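Local coordinates for adhesion G-protein coupled receptor G6 (Danio rerio, PDB 6V55) that acts as a cell-surface adhesion receptor associated with myelination, with a calcium-binding extracellular region, and probably relays adhesion cues to G-protein signalling, at residues A[99-104]-A[475-480]; A[453-458]-A[497-502]; A[471-476]-A[502-507]. All blocks are in the same frame, centred on the assembly; numbering follows the deposited sequence.

Contact 1: A[99-104]-A[475-480]. With CA (calcium ion), chain C; NAG (2-acetamido-2-deoxy-beta-D-glucopyranose), chain N; NAG (2-acetamido-2-deoxy-beta-D-glucopyranose), chain K.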
loop_
_atom_site.group_PDB
_atom_site.type_symbol
_atom_site.label_atom_id
_atom_site.label_comp_id
_atom_site.label_asym_id
_atom_site.label_seq_id
_atom_site.Cartn_x
_atom_site.Cartn_y
_atom_site.Cartn_z
ATOM N N PHE A 99 12.897 -7.466 -1.597
ATOM C CA PHE A 99 14.306 -7.109 -1.772
ATOM C C PHE A 99 14.736 -6.928 -3.222
ATOM O O PHE A 99 15.847 -6.441 -3.442
ATOM C CB PHE A 99 15.224 -8.166 -1.128
ATOM C CG PHE A 99 14.858 -9.598 -1.467
ATOM C CD1 PHE A 99 15.383 -10.216 -2.605
ATOM C CD2 PHE A 99 14.007 -10.334 -0.645
ATOM C CE1 PHE A 99 15.043 -11.529 -2.935
ATOM C CE2 PHE A 99 13.664 -11.638 -0.973
ATOM C CZ PHE A 99 14.189 -12.233 -2.127
ATOM N N SER A 100 13.932 -7.321 -4.212
ATOM C CA SER A 100 14.410 -7.279 -5.592
ATOM C C SER A 100 13.223 -7.146 -6.538
ATOM O O SER A 100 12.097 -7.458 -6.167
ATOM C CB SER A 100 15.194 -8.538 -5.951
ATOM O OG SER A 100 14.270 -9.589 -6.163
ATOM N N VAL A 101 13.513 -6.717 -7.784
ATOM C CA VAL A 101 12.569 -6.444 -8.883
ATOM C C VAL A 101 11.567 -5.355 -8.518
ATOM O O VAL A 101 10.578 -5.611 -7.825
ATOM C CB VAL A 101 11.816 -7.711 -9.363
ATOM C CG1 VAL A 101 10.996 -7.421 -10.593
ATOM C CG2 VAL A 101 12.782 -8.865 -9.605
ATOM N N GLN A 102 11.774 -4.148 -9.034
ATOM C CA GLN A 102 10.903 -3.018 -8.743
ATOM C C GLN A 102 10.257 -2.511 -10.020
ATOM O O GLN A 102 10.890 -2.469 -11.079
ATOM C CB GLN A 102 11.685 -1.901 -8.073
ATOM C CG GLN A 102 11.996 -2.232 -6.645
ATOM C CD GLN A 102 13.318 -2.904 -6.490
ATOM O OE1 GLN A 102 14.304 -2.468 -7.074
ATOM N NE2 GLN A 102 13.355 -3.991 -5.720
ATOM N N LYS A 103 8.993 -2.142 -9.915
ATOM C CA LYS A 103 8.273 -1.492 -10.988
ATOM C C LYS A 103 7.928 -0.064 -10.564
ATOM O O LYS A 103 8.455 0.459 -9.574
ATOM C CB LYS A 103 7.029 -2.293 -11.356
ATOM C CG LYS A 103 7.314 -3.740 -11.722
ATOM C CD LYS A 103 8.108 -3.893 -13.012
ATOM C CE LYS A 103 8.736 -5.283 -13.070
ATOM N NZ LYS A 103 8.810 -5.859 -14.437
ATOM N N LYS A 104 7.010 0.546 -11.314
ATOM C CA LYS A 104 6.819 1.990 -11.280
ATOM C C LYS A 104 6.156 2.444 -9.987
ATOM O O LYS A 104 6.532 3.474 -9.413
ATOM C CB LYS A 104 5.979 2.388 -12.482
ATOM C CG LYS A 104 5.863 3.863 -12.738
ATOM C CD LYS A 104 4.520 4.204 -13.354
ATOM C CE LYS A 104 4.173 3.333 -14.562
ATOM N NZ LYS A 104 2.813 3.610 -15.138
ATOM N N PRO A 475 18.289 -14.855 -2.030
ATOM C CA PRO A 475 17.902 -13.776 -2.948
ATOM C C PRO A 475 17.482 -14.196 -4.360
ATOM O O PRO A 475 17.314 -13.313 -5.203
ATOM C CB PRO A 475 19.176 -12.964 -3.053
ATOM C CG PRO A 475 20.226 -14.041 -3.066
ATOM C CD PRO A 475 19.714 -15.186 -2.195
ATOM N N TYR A 476 17.320 -15.487 -4.636
ATOM C CA TYR A 476 17.102 -15.879 -6.019
ATOM C C TYR A 476 15.630 -15.987 -6.390
ATOM O O TYR A 476 15.312 -15.934 -7.588
ATOM C CB TYR A 476 17.857 -17.181 -6.296
ATOM C CG TYR A 476 19.339 -16.966 -6.103
ATOM C CD1 TYR A 476 20.004 -15.940 -6.793
ATOM C CD2 TYR A 476 20.076 -17.751 -5.227
ATOM C CE1 TYR A 476 21.376 -15.713 -6.619
ATOM C CE2 TYR A 476 21.439 -17.532 -5.054
ATOM C CZ TYR A 476 22.079 -16.513 -5.751
ATOM O OH TYR A 476 23.431 -16.309 -5.570
ATOM N N LYS A 477 14.751 -16.138 -5.388
ATOM C CA LYS A 477 13.279 -16.179 -5.509
ATOM C C LYS A 477 12.758 -17.309 -6.398
ATOM O O LYS A 477 11.625 -17.223 -6.887
ATOM C CB LYS A 477 12.678 -14.859 -6.006
ATOM C CG LYS A 477 13.125 -13.593 -5.331
ATOM C CD LYS A 477 12.603 -12.404 -6.154
ATOM C CE LYS A 477 11.238 -11.915 -5.721
ATOM N NZ LYS A 477 11.126 -10.430 -5.809
ATOM N N ASP A 478 13.553 -18.373 -6.605
ATOM C CA ASP A 478 13.105 -19.481 -7.447
ATOM C C ASP A 478 12.021 -20.278 -6.750
ATOM O O ASP A 478 11.070 -20.728 -7.396
ATOM C CB ASP A 478 14.262 -20.418 -7.812
ATOM C CG ASP A 478 15.559 -19.679 -8.162
ATOM O OD1 ASP A 478 16.601 -20.022 -7.551
ATOM O OD2 ASP A 478 15.560 -18.794 -9.058
ATOM N N ARG A 479 12.155 -20.473 -5.434
ATOM C CA ARG A 479 11.181 -21.172 -4.600
ATOM C C ARG A 479 10.796 -20.283 -3.414
ATOM O O ARG A 479 11.289 -19.157 -3.269
ATOM C CB ARG A 479 11.705 -22.548 -4.137
ATOM C CG ARG A 479 12.471 -23.351 -5.196
ATOM C CD ARG A 479 12.744 -24.787 -4.772
ATOM N NE ARG A 479 11.627 -25.696 -5.046
ATOM C CZ ARG A 479 11.686 -27.021 -4.888
ATOM N NH1 ARG A 479 12.806 -27.596 -4.451
ATOM N NH2 ARG A 479 10.625 -27.774 -5.160
ATOM N N ASN A 480 9.881 -20.787 -2.578
ATOM C CA ASN A 480 9.311 -20.062 -1.450
ATOM C C ASN A 480 9.805 -20.588 -0.106
ATOM O O ASN A 480 10.231 -21.740 0.032
ATOM C CB ASN A 480 7.788 -20.177 -1.401
ATOM C CG ASN A 480 7.113 -19.787 -2.673
ATOM O OD1 ASN A 480 7.555 -18.887 -3.383
ATOM N ND2 ASN A 480 5.994 -20.476 -2.963
HETATM CA CA CA C . 10.050 -6.287 -5.470
HETATM C C1 NAG N . 5.084 -20.357 -4.084
HETATM C C2 NAG N . 4.899 -21.701 -4.816
HETATM C C3 NAG N . 3.816 -21.582 -5.908
HETATM C C4 NAG N . 2.517 -20.973 -5.378
HETATM C C5 NAG N . 2.767 -19.676 -4.598
HETATM C C6 NAG N . 1.524 -19.184 -3.884
HETATM C C7 NAG N . 7.018 -22.956 -4.739
HETATM C C8 NAG N . 8.256 -23.341 -5.495
HETATM N N2 NAG N . 6.156 -22.165 -5.391
HETATM O O3 NAG N . 3.538 -22.880 -6.427
HETATM O O4 NAG N . 1.619 -20.704 -6.455
HETATM O O5 NAG N . 3.778 -19.877 -3.592
HETATM O O6 NAG N . 1.785 -18.113 -2.987
HETATM O O7 NAG N . 6.816 -23.331 -3.581
HETATM C C1 NAG K . 9.255 -27.348 -1.060
HETATM C C2 NAG K . 7.872 -26.805 -0.645
HETATM C C3 NAG K . 6.837 -27.947 -0.552
HETATM C C4 NAG K . 6.800 -28.760 -1.846
HETATM C C5 NAG K . 8.209 -29.269 -2.188
HETATM C C6 NAG K . 8.283 -30.036 -3.496
HETATM C C7 NAG K . 7.639 -24.768 0.692
HETATM C C8 NAG K . 7.810 -24.134 2.038
HETATM N N2 NAG K . 7.963 -26.065 0.605
HETATM O O3 NAG K . 5.539 -27.411 -0.300
HETATM O O4 NAG K . 5.871 -29.839 -1.748
HETATM O O5 NAG K . 9.124 -28.156 -2.287
HETATM O O6 NAG K . 8.472 -29.199 -4.632
HETATM O O7 NAG K . 7.211 -24.135 -0.277
HETATM O O HOH W 1 11.264 -4.445 -4.173
#
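K477 sets its CG beside its own backbone N, anti to the carbonyl carbon, runs on extended through chi2 and then bends at chi3 (90°) and again at chi4, which swings NZ in beside S100. F99 holds CG in the crowded position between backbone N and carbonyl carbon (chi1 47°), and S100 places OG in the same way (chi1 76°), so both side chains are offered to the 475-480 loop. The F99 ring reaches K477 tip to tip, its CZ 3.6 Å from K477 CG, while F99 CE1 lies 3.6 Å from P475 CA. Beyond the ring, K477 NZ donates to S100 OG over 3.3 Å, and the lysine CD packs against that same hydroxyl. The ammonium also forms salt bridges with D98 and E53. Segment 99-104 belongs to a CUB domain of the calcium-binding kind, in which backbone carbonyls and acidic side chains hold the ion: S100 O and V101 O each bind the calcium at 2.5 Å, alongside E53, D61 and D98. K477, from the loop between strands 468-472 and 480-488, thus acts as a second-shell residue, and its charge probably offsets part of the negative charge of the cluster and steadies the coordinating carboxylates. A coordinated water 2.6 Å from the calcium accepts from Q102 NE2 at the same distance. On the far side of the loop N480 ND2 carries an N-linked glycan, and R479 NH2 lies 2.6 Å from O6 of the chain K sugar, a glycan of N503.

Contact 2: A[453-458]-A[497-502]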
loop_
_atom_site.group_PDB
_atom_site.type_symbol
_atom_site.label_atom_id
_atom_site.label_comp_id
_atom_site.label_asym_id
_atom_site.label_seq_id
_atom_site.Cartn_x
_atom_site.Cartn_y
_atom_site.Cartn_z
ATOM N N GLU A 453 9.924 -9.776 10.849
ATOM C CA GLU A 453 11.033 -10.167 9.971
ATOM C C GLU A 453 11.921 -11.176 10.698
ATOM O O GLU A 453 12.698 -10.807 11.586
ATOM C CB GLU A 453 11.836 -8.946 9.530
ATOM C CG GLU A 453 13.084 -9.242 8.666
ATOM C CD GLU A 453 13.561 -8.002 7.911
ATOM O OE1 GLU A 453 14.486 -8.104 7.055
ATOM O OE2 GLU A 453 12.987 -6.915 8.166
ATOM N N PHE A 454 11.791 -12.459 10.327
ATOM C CA PHE A 454 12.675 -13.494 10.859
ATOM C C PHE A 454 12.844 -14.610 9.828
ATOM O O PHE A 454 11.841 -15.144 9.334
ATOM C CB PHE A 454 12.189 -14.089 12.182
ATOM C CG PHE A 454 13.094 -15.181 12.698
ATOM C CD1 PHE A 454 14.406 -14.884 13.086
ATOM C CD2 PHE A 454 12.661 -16.501 12.735
ATOM C CE1 PHE A 454 15.262 -15.884 13.522
ATOM C CE2 PHE A 454 13.501 -17.500 13.181
ATOM C CZ PHE A 454 14.805 -17.193 13.572
ATOM N N PRO A 455 14.090 -14.917 9.392
ATOM C CA PRO A 455 15.316 -14.144 9.622
ATOM C C PRO A 455 15.371 -12.900 8.721
ATOM O O PRO A 455 14.321 -12.509 8.188
ATOM C CB PRO A 455 16.428 -15.133 9.267
ATOM C CG PRO A 455 15.834 -16.000 8.241
ATOM C CD PRO A 455 14.366 -16.137 8.609
ATOM N N VAL A 456 16.541 -12.271 8.590
ATOM C CA VAL A 456 16.627 -11.032 7.833
ATOM C C VAL A 456 16.374 -11.328 6.352
ATOM O O VAL A 456 16.638 -12.448 5.875
ATOM C CB VAL A 456 17.975 -10.347 8.127
ATOM C CG1 VAL A 456 19.147 -11.061 7.454
ATOM C CG2 VAL A 456 17.949 -8.866 7.744
ATOM N N HIS A 457 15.658 -10.393 5.698
ATOM C CA HIS A 457 15.071 -10.456 4.352
ATOM C C HIS A 457 13.923 -11.456 4.229
ATOM O O HIS A 457 13.514 -11.784 3.110
ATOM C CB HIS A 457 16.093 -10.734 3.235
ATOM C CG HIS A 457 17.401 -10.032 3.414
ATOM N ND1 HIS A 457 17.592 -8.717 3.049
ATOM C CD2 HIS A 457 18.573 -10.454 3.950
ATOM C CE1 HIS A 457 18.829 -8.362 3.343
ATOM N NE2 HIS A 457 19.443 -9.397 3.894
ATOM N N TYR A 458 13.335 -11.920 5.330
ATOM C CA TYR A 458 12.127 -12.756 5.256
ATOM C C TYR A 458 11.038 -12.015 6.012
ATOM O O TYR A 458 10.889 -12.187 7.225
ATOM C CB TYR A 458 12.355 -14.146 5.830
ATOM C CG TYR A 458 13.155 -15.008 4.911
ATOM C CD1 TYR A 458 12.527 -15.890 4.041
ATOM C CD2 TYR A 458 14.547 -14.922 4.888
ATOM C CE1 TYR A 458 13.271 -16.674 3.167
ATOM C CE2 TYR A 458 15.304 -15.696 4.017
ATOM C CZ TYR A 458 14.659 -16.573 3.156
ATOM O OH TYR A 458 15.407 -17.348 2.283
ATOM N N ALA A 497 4.925 -19.765 14.468
ATOM C CA ALA A 497 5.836 -20.905 14.390
ATOM C C ALA A 497 7.137 -20.536 13.673
ATOM O O ALA A 497 7.315 -19.433 13.137
ATOM C CB ALA A 497 5.194 -22.079 13.660
ATOM N N LEU A 498 8.048 -21.501 13.647
ATOM C CA LEU A 498 9.322 -21.323 12.975
ATOM C C LEU A 498 9.128 -21.309 11.460
ATOM O O LEU A 498 8.251 -22.010 10.937
ATOM C CB LEU A 498 10.265 -22.447 13.359
ATOM C CG LEU A 498 11.136 -22.255 14.596
ATOM C CD1 LEU A 498 12.028 -23.463 14.666
ATOM C CD2 LEU A 498 11.975 -20.958 14.560
ATOM N N PRO A 499 9.889 -20.488 10.740
ATOM C CA PRO A 499 9.811 -20.509 9.278
ATOM C C PRO A 499 10.439 -21.769 8.693
ATOM O O PRO A 499 11.453 -22.268 9.186
ATOM C CB PRO A 499 10.590 -19.255 8.863
ATOM C CG PRO A 499 11.467 -18.947 10.002
ATOM C CD PRO A 499 10.719 -19.372 11.226
ATOM N N ASP A 500 9.807 -22.284 7.631
ATOM C CA ASP A 500 10.321 -23.405 6.846
ATOM C C ASP A 500 11.095 -22.827 5.668
ATOM O O ASP A 500 10.514 -22.483 4.637
ATOM C CB ASP A 500 9.180 -24.308 6.385
ATOM C CG ASP A 500 9.641 -25.435 5.447
ATOM O OD1 ASP A 500 10.822 -25.882 5.487
ATOM O OD2 ASP A 500 8.789 -25.895 4.664
ATOM N N ARG A 501 12.413 -22.773 5.792
ATOM C CA ARG A 501 13.260 -22.296 4.708
ATOM C C ARG A 501 13.981 -23.432 3.986
ATOM O O ARG A 501 15.039 -23.216 3.393
ATOM C CB ARG A 501 14.264 -21.279 5.239
ATOM C CG ARG A 501 13.587 -19.998 5.651
ATOM C CD ARG A 501 14.588 -18.893 5.873
ATOM N NE ARG A 501 15.482 -19.212 6.971
ATOM C CZ ARG A 501 16.799 -19.223 6.856
ATOM N NH1 ARG A 501 17.357 -18.915 5.695
ATOM N NH2 ARG A 501 17.554 -19.522 7.903
ATOM N N GLY A 502 13.400 -24.636 4.004
ATOM C CA GLY A 502 14.066 -25.824 3.495
ATOM C C GLY A 502 14.276 -25.856 1.993
ATOM O O GLY A 502 15.198 -26.537 1.530
#
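The side chain of R501 fills the hollow between the ring of P455 and the aromatic face of Y458. Its CD sits over the face of Y458, 3.7 Å from the ring centroid and 15° off the normal, a CH-pi contact. A bend at chi3 then turns the guanidinium so that one of its faces is met by the tip of P455, with P455 CG 3.5 Å from R501 NE. The guanidinium is inclined by 59° to the phenol ring and therefore does not stack on it. A second bump, the ring of P499, points at the start of the opposing loop: P499 CD meets the edge of the F454 ring, 3.8 Å from F454 CD2, and P499 CG comes within 4.3 Å of P455 CD. L498 extends this apolar strip, its CD2 4.0 Å from F454 CE2 and again at the ring edge. The hollow is shaped by a type II beta turn from P455 to Y458, between the short strands 452-453 and 459-460, entered through a cis peptide before P455 and closed by Y458 N donating to P455 O. H457 N donates to the anti lone pair of E453 OE1 over 2.9 Å. Segment 497-502 follows strand 493-496, an outer strand of a three-stranded antiparallel sheet, and here D500 OD1 accepts from G502 N in an Asx turn with R501 at its middle. No polar bond joins the two loops; the hydroxyl of Y458 turns instead to the backbone N of F474.

Contact 3: A[471-476]-A[502-507]. With NAG (2-acetamido-2-deoxy-beta-D-glucopyranose), chain K; NAG (2-acetamido-2-deoxy-beta-D-glucopyranose), chain F.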
loop_
_atom_site.group_PDB
_atom_site.type_symbol
_atom_site.label_atom_id
_atom_site.label_comp_id
_atom_site.label_asym_id
_atom_site.label_seq_id
_atom_site.Cartn_x
_atom_site.Cartn_y
_atom_site.Cartn_z
ATOM N N VAL A 471 6.749 -16.298 1.339
ATOM C CA VAL A 471 7.594 -15.186 0.908
ATOM C C VAL A 471 8.664 -15.760 -0.026
ATOM O O VAL A 471 8.883 -16.984 -0.053
ATOM C CB VAL A 471 8.224 -14.441 2.109
ATOM C CG1 VAL A 471 7.161 -13.833 3.027
ATOM C CG2 VAL A 471 9.145 -15.346 2.835
ATOM N N PRO A 472 9.318 -14.910 -0.836
ATOM C CA PRO A 472 10.410 -15.409 -1.680
ATOM C C PRO A 472 11.661 -15.787 -0.911
ATOM O O PRO A 472 12.014 -15.170 0.100
ATOM C CB PRO A 472 10.702 -14.224 -2.605
ATOM C CG PRO A 472 10.067 -13.058 -1.963
ATOM C CD PRO A 472 8.838 -13.625 -1.380
ATOM N N CYS A 473 12.343 -16.810 -1.432
ATOM C CA CYS A 473 13.640 -17.196 -0.905
ATOM C C CYS A 473 14.649 -16.107 -1.247
ATOM O O CYS A 473 14.751 -15.689 -2.404
ATOM C CB CYS A 473 14.085 -18.538 -1.495
ATOM S SG CYS A 473 13.224 -19.996 -0.868
ATOM N N PHE A 474 15.358 -15.615 -0.235
ATOM C CA PHE A 474 16.393 -14.617 -0.461
ATOM C C PHE A 474 17.664 -15.306 -0.935
ATOM O O PHE A 474 18.116 -16.248 -0.289
ATOM C CB PHE A 474 16.672 -13.833 0.822
ATOM C CG PHE A 474 17.691 -12.752 0.649
ATOM C CD1 PHE A 474 17.344 -11.572 0.007
ATOM C CD2 PHE A 474 19.003 -12.925 1.084
ATOM C CE1 PHE A 474 18.269 -10.554 -0.158
ATOM C CE2 PHE A 474 19.952 -11.915 0.896
ATOM C CZ PHE A 474 19.577 -10.728 0.275
ATOM N N PRO A 475 18.289 -14.855 -2.030
ATOM C CA PRO A 475 17.902 -13.776 -2.948
ATOM C C PRO A 475 17.482 -14.196 -4.360
ATOM O O PRO A 475 17.314 -13.313 -5.203
ATOM C CB PRO A 475 19.176 -12.964 -3.053
ATOM C CG PRO A 475 20.226 -14.041 -3.066
ATOM C CD PRO A 475 19.714 -15.186 -2.195
ATOM N N TYR A 476 17.320 -15.487 -4.636
ATOM C CA TYR A 476 17.102 -15.879 -6.019
ATOM C C TYR A 476 15.630 -15.987 -6.390
ATOM O O TYR A 476 15.312 -15.934 -7.588
ATOM C CB TYR A 476 17.857 -17.181 -6.296
ATOM C CG TYR A 476 19.339 -16.966 -6.103
ATOM C CD1 TYR A 476 20.004 -15.940 -6.793
ATOM C CD2 TYR A 476 20.076 -17.751 -5.227
ATOM C CE1 TYR A 476 21.376 -15.713 -6.619
ATOM C CE2 TYR A 476 21.439 -17.532 -5.054
ATOM C CZ TYR A 476 22.079 -16.513 -5.751
ATOM O OH TYR A 476 23.431 -16.309 -5.570
ATOM N N GLY A 502 13.400 -24.636 4.004
ATOM C CA GLY A 502 14.066 -25.824 3.495
ATOM C C GLY A 502 14.276 -25.856 1.993
ATOM O O GLY A 502 15.198 -26.537 1.530
ATOM N N ASN A 503 13.457 -25.130 1.222
ATOM C CA ASN A 503 13.621 -25.034 -0.223
ATOM C C ASN A 503 14.471 -23.826 -0.641
ATOM O O ASN A 503 14.583 -23.540 -1.840
ATOM C CB ASN A 503 12.246 -24.980 -0.907
ATOM C CG ASN A 503 11.402 -26.237 -0.664
ATOM O OD1 ASN A 503 11.846 -27.180 -0.011
ATOM N ND2 ASN A 503 10.180 -26.246 -1.201
ATOM N N CYS A 504 15.088 -23.127 0.310
ATOM C CA CYS A 504 15.770 -21.873 0.029
ATOM C C CYS A 504 17.283 -22.069 -0.031
ATOM O O CYS A 504 17.852 -22.929 0.653
ATOM C CB CYS A 504 15.443 -20.816 1.095
ATOM S SG CYS A 504 13.765 -20.152 1.133
ATOM N N THR A 505 17.932 -21.215 -0.826
ATOM C CA THR A 505 19.374 -21.199 -1.003
ATOM C C THR A 505 19.954 -19.882 -0.495
ATOM O O THR A 505 19.304 -18.840 -0.546
ATOM C CB THR A 505 19.751 -21.378 -2.479
ATOM O OG1 THR A 505 19.039 -20.411 -3.254
ATOM C CG2 THR A 505 19.393 -22.768 -2.973
ATOM N N ASN A 506 21.208 -19.943 -0.033
ATOM C CA ASN A 506 22.025 -18.786 0.322
ATOM C C ASN A 506 22.358 -17.973 -0.929
ATOM O O ASN A 506 22.125 -18.399 -2.060
ATOM C CB ASN A 506 23.369 -19.221 0.929
ATOM C CG ASN A 506 23.280 -19.810 2.336
ATOM O OD1 ASN A 506 22.534 -19.330 3.187
ATOM N ND2 ASN A 506 24.085 -20.867 2.580
ATOM N N ILE A 507 22.985 -16.808 -0.721
ATOM C CA ILE A 507 23.781 -16.167 -1.777
ATOM C C ILE A 507 24.889 -17.101 -2.255
ATOM O O ILE A 507 25.082 -17.302 -3.462
ATOM C CB ILE A 507 24.379 -14.837 -1.269
ATOM C CG1 ILE A 507 23.285 -13.819 -0.954
ATOM C CG2 ILE A 507 25.379 -14.237 -2.271
ATOM C CD1 ILE A 507 23.804 -12.614 -0.201
HETATM C C1 NAG K . 9.255 -27.348 -1.060
HETATM C C2 NAG K . 7.872 -26.805 -0.645
HETATM C C3 NAG K . 6.837 -27.947 -0.552
HETATM C C4 NAG K . 6.800 -28.760 -1.846
HETATM C C5 NAG K . 8.209 -29.269 -2.188
HETATM C C6 NAG K . 8.283 -30.036 -3.496
HETATM C C7 NAG K . 7.639 -24.768 0.692
HETATM C C8 NAG K . 7.810 -24.134 2.038
HETATM N N2 NAG K . 7.963 -26.065 0.605
HETATM O O3 NAG K . 5.539 -27.411 -0.300
HETATM O O4 NAG K . 5.871 -29.839 -1.748
HETATM O O5 NAG K . 9.124 -28.156 -2.287
HETATM O O6 NAG K . 8.472 -29.199 -4.632
HETATM O O7 NAG K . 7.211 -24.135 -0.277
HETATM C C1 NAG F . 24.256 -21.603 3.827
HETATM C C2 NAG F . 24.331 -23.168 3.682
HETATM C C3 NAG F . 24.907 -23.824 4.964
HETATM C C4 NAG F . 26.204 -23.162 5.416
HETATM C C5 NAG F . 25.925 -21.687 5.673
HETATM C C6 NAG F . 27.133 -20.916 6.166
HETATM C C7 NAG F . 22.765 -24.868 2.763
HETATM C C8 NAG F . 21.317 -25.243 2.591
HETATM N N2 NAG F . 23.004 -23.707 3.393
HETATM O O3 NAG F . 25.128 -25.219 4.774
HETATM O O4 NAG F . 26.721 -23.784 6.592
HETATM O O5 NAG F . 25.512 -21.085 4.436
HETATM O O6 NAG F . 27.777 -21.568 7.254
HETATM O O7 NAG F . 23.672 -25.587 2.355
HETATM O O HOH W 2 17.605 -17.829 -2.767
#
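P475 lies between two aromatic rings, its CB 3.7 Å above the centre of the F474 ring and its CG 3.9 Å above the centre of one face of Y476. At the rim of the Y476 ring, close to its plane, lie T505 OG1, 3.5 Å from Y476 CD2, and the carbonyl of I507. The phenol donates to that carbonyl, Y476 OH to I507 O at 2.9 Å, arriving in the carbonyl plane on a lone pair (125° at the oxygen). I507 packs alongside: its CG1 meets P475 CG at 3.7 Å, crossing at about a right angle, and its CD1 runs beside the F474 ring near CE2, the two side chains pointing the same way. A leucine in place of Y476 would lose the hydroxyl donor to I507 O and would probably weaken the hold on the 502-507 loop as well as the flat cover over P475. A cis peptide bond between F474 and P475 helps place the ring among its neighbours. The two loops belong to a small disulfide-rich module, consistent with the hormone-receptor-like domain of adhesion receptors, and are tied covalently by C473 SG to C504 SG (2.1 Å, chi3 -76°). Beyond the disulfide, the carbonyl oxygens F474 O and T505 O come within 2.9 Å of each other, two acceptors that cannot pair; a water accepting from Y476 N and donating to T505 O sits close by. Helices 517-527 and 534-550 cover the F474 and Y476 side of this cluster. N503 and N506, in turn, carry N-linked sugars on their ND2 atoms.

How the contacts relate
Contact 1 is buried and joins the calcium-bearing tip of the CUB domain to the 475-480 loop; it combines F99 packing with a lysine that reaches the acidic calcium site. Contact 3 is partly buried, with a disulfide, a tyrosine-to-carbonyl hydrogen bond and a proline between two aromatic rings, and contact 2 lies at the surface, where apolar contacts and a CH-pi contact from an arginine methylene suffice. Contacts 1 and 3 share P475 and Y476, and F99 meets F474 edge-to-face, so the CUB tip rests on the same cluster that lies next to the disulfide. The ring of H457, from contact 2, stacks with F474 of contact 3. The segments of contact 2 alternate along the chain with those of both other contacts.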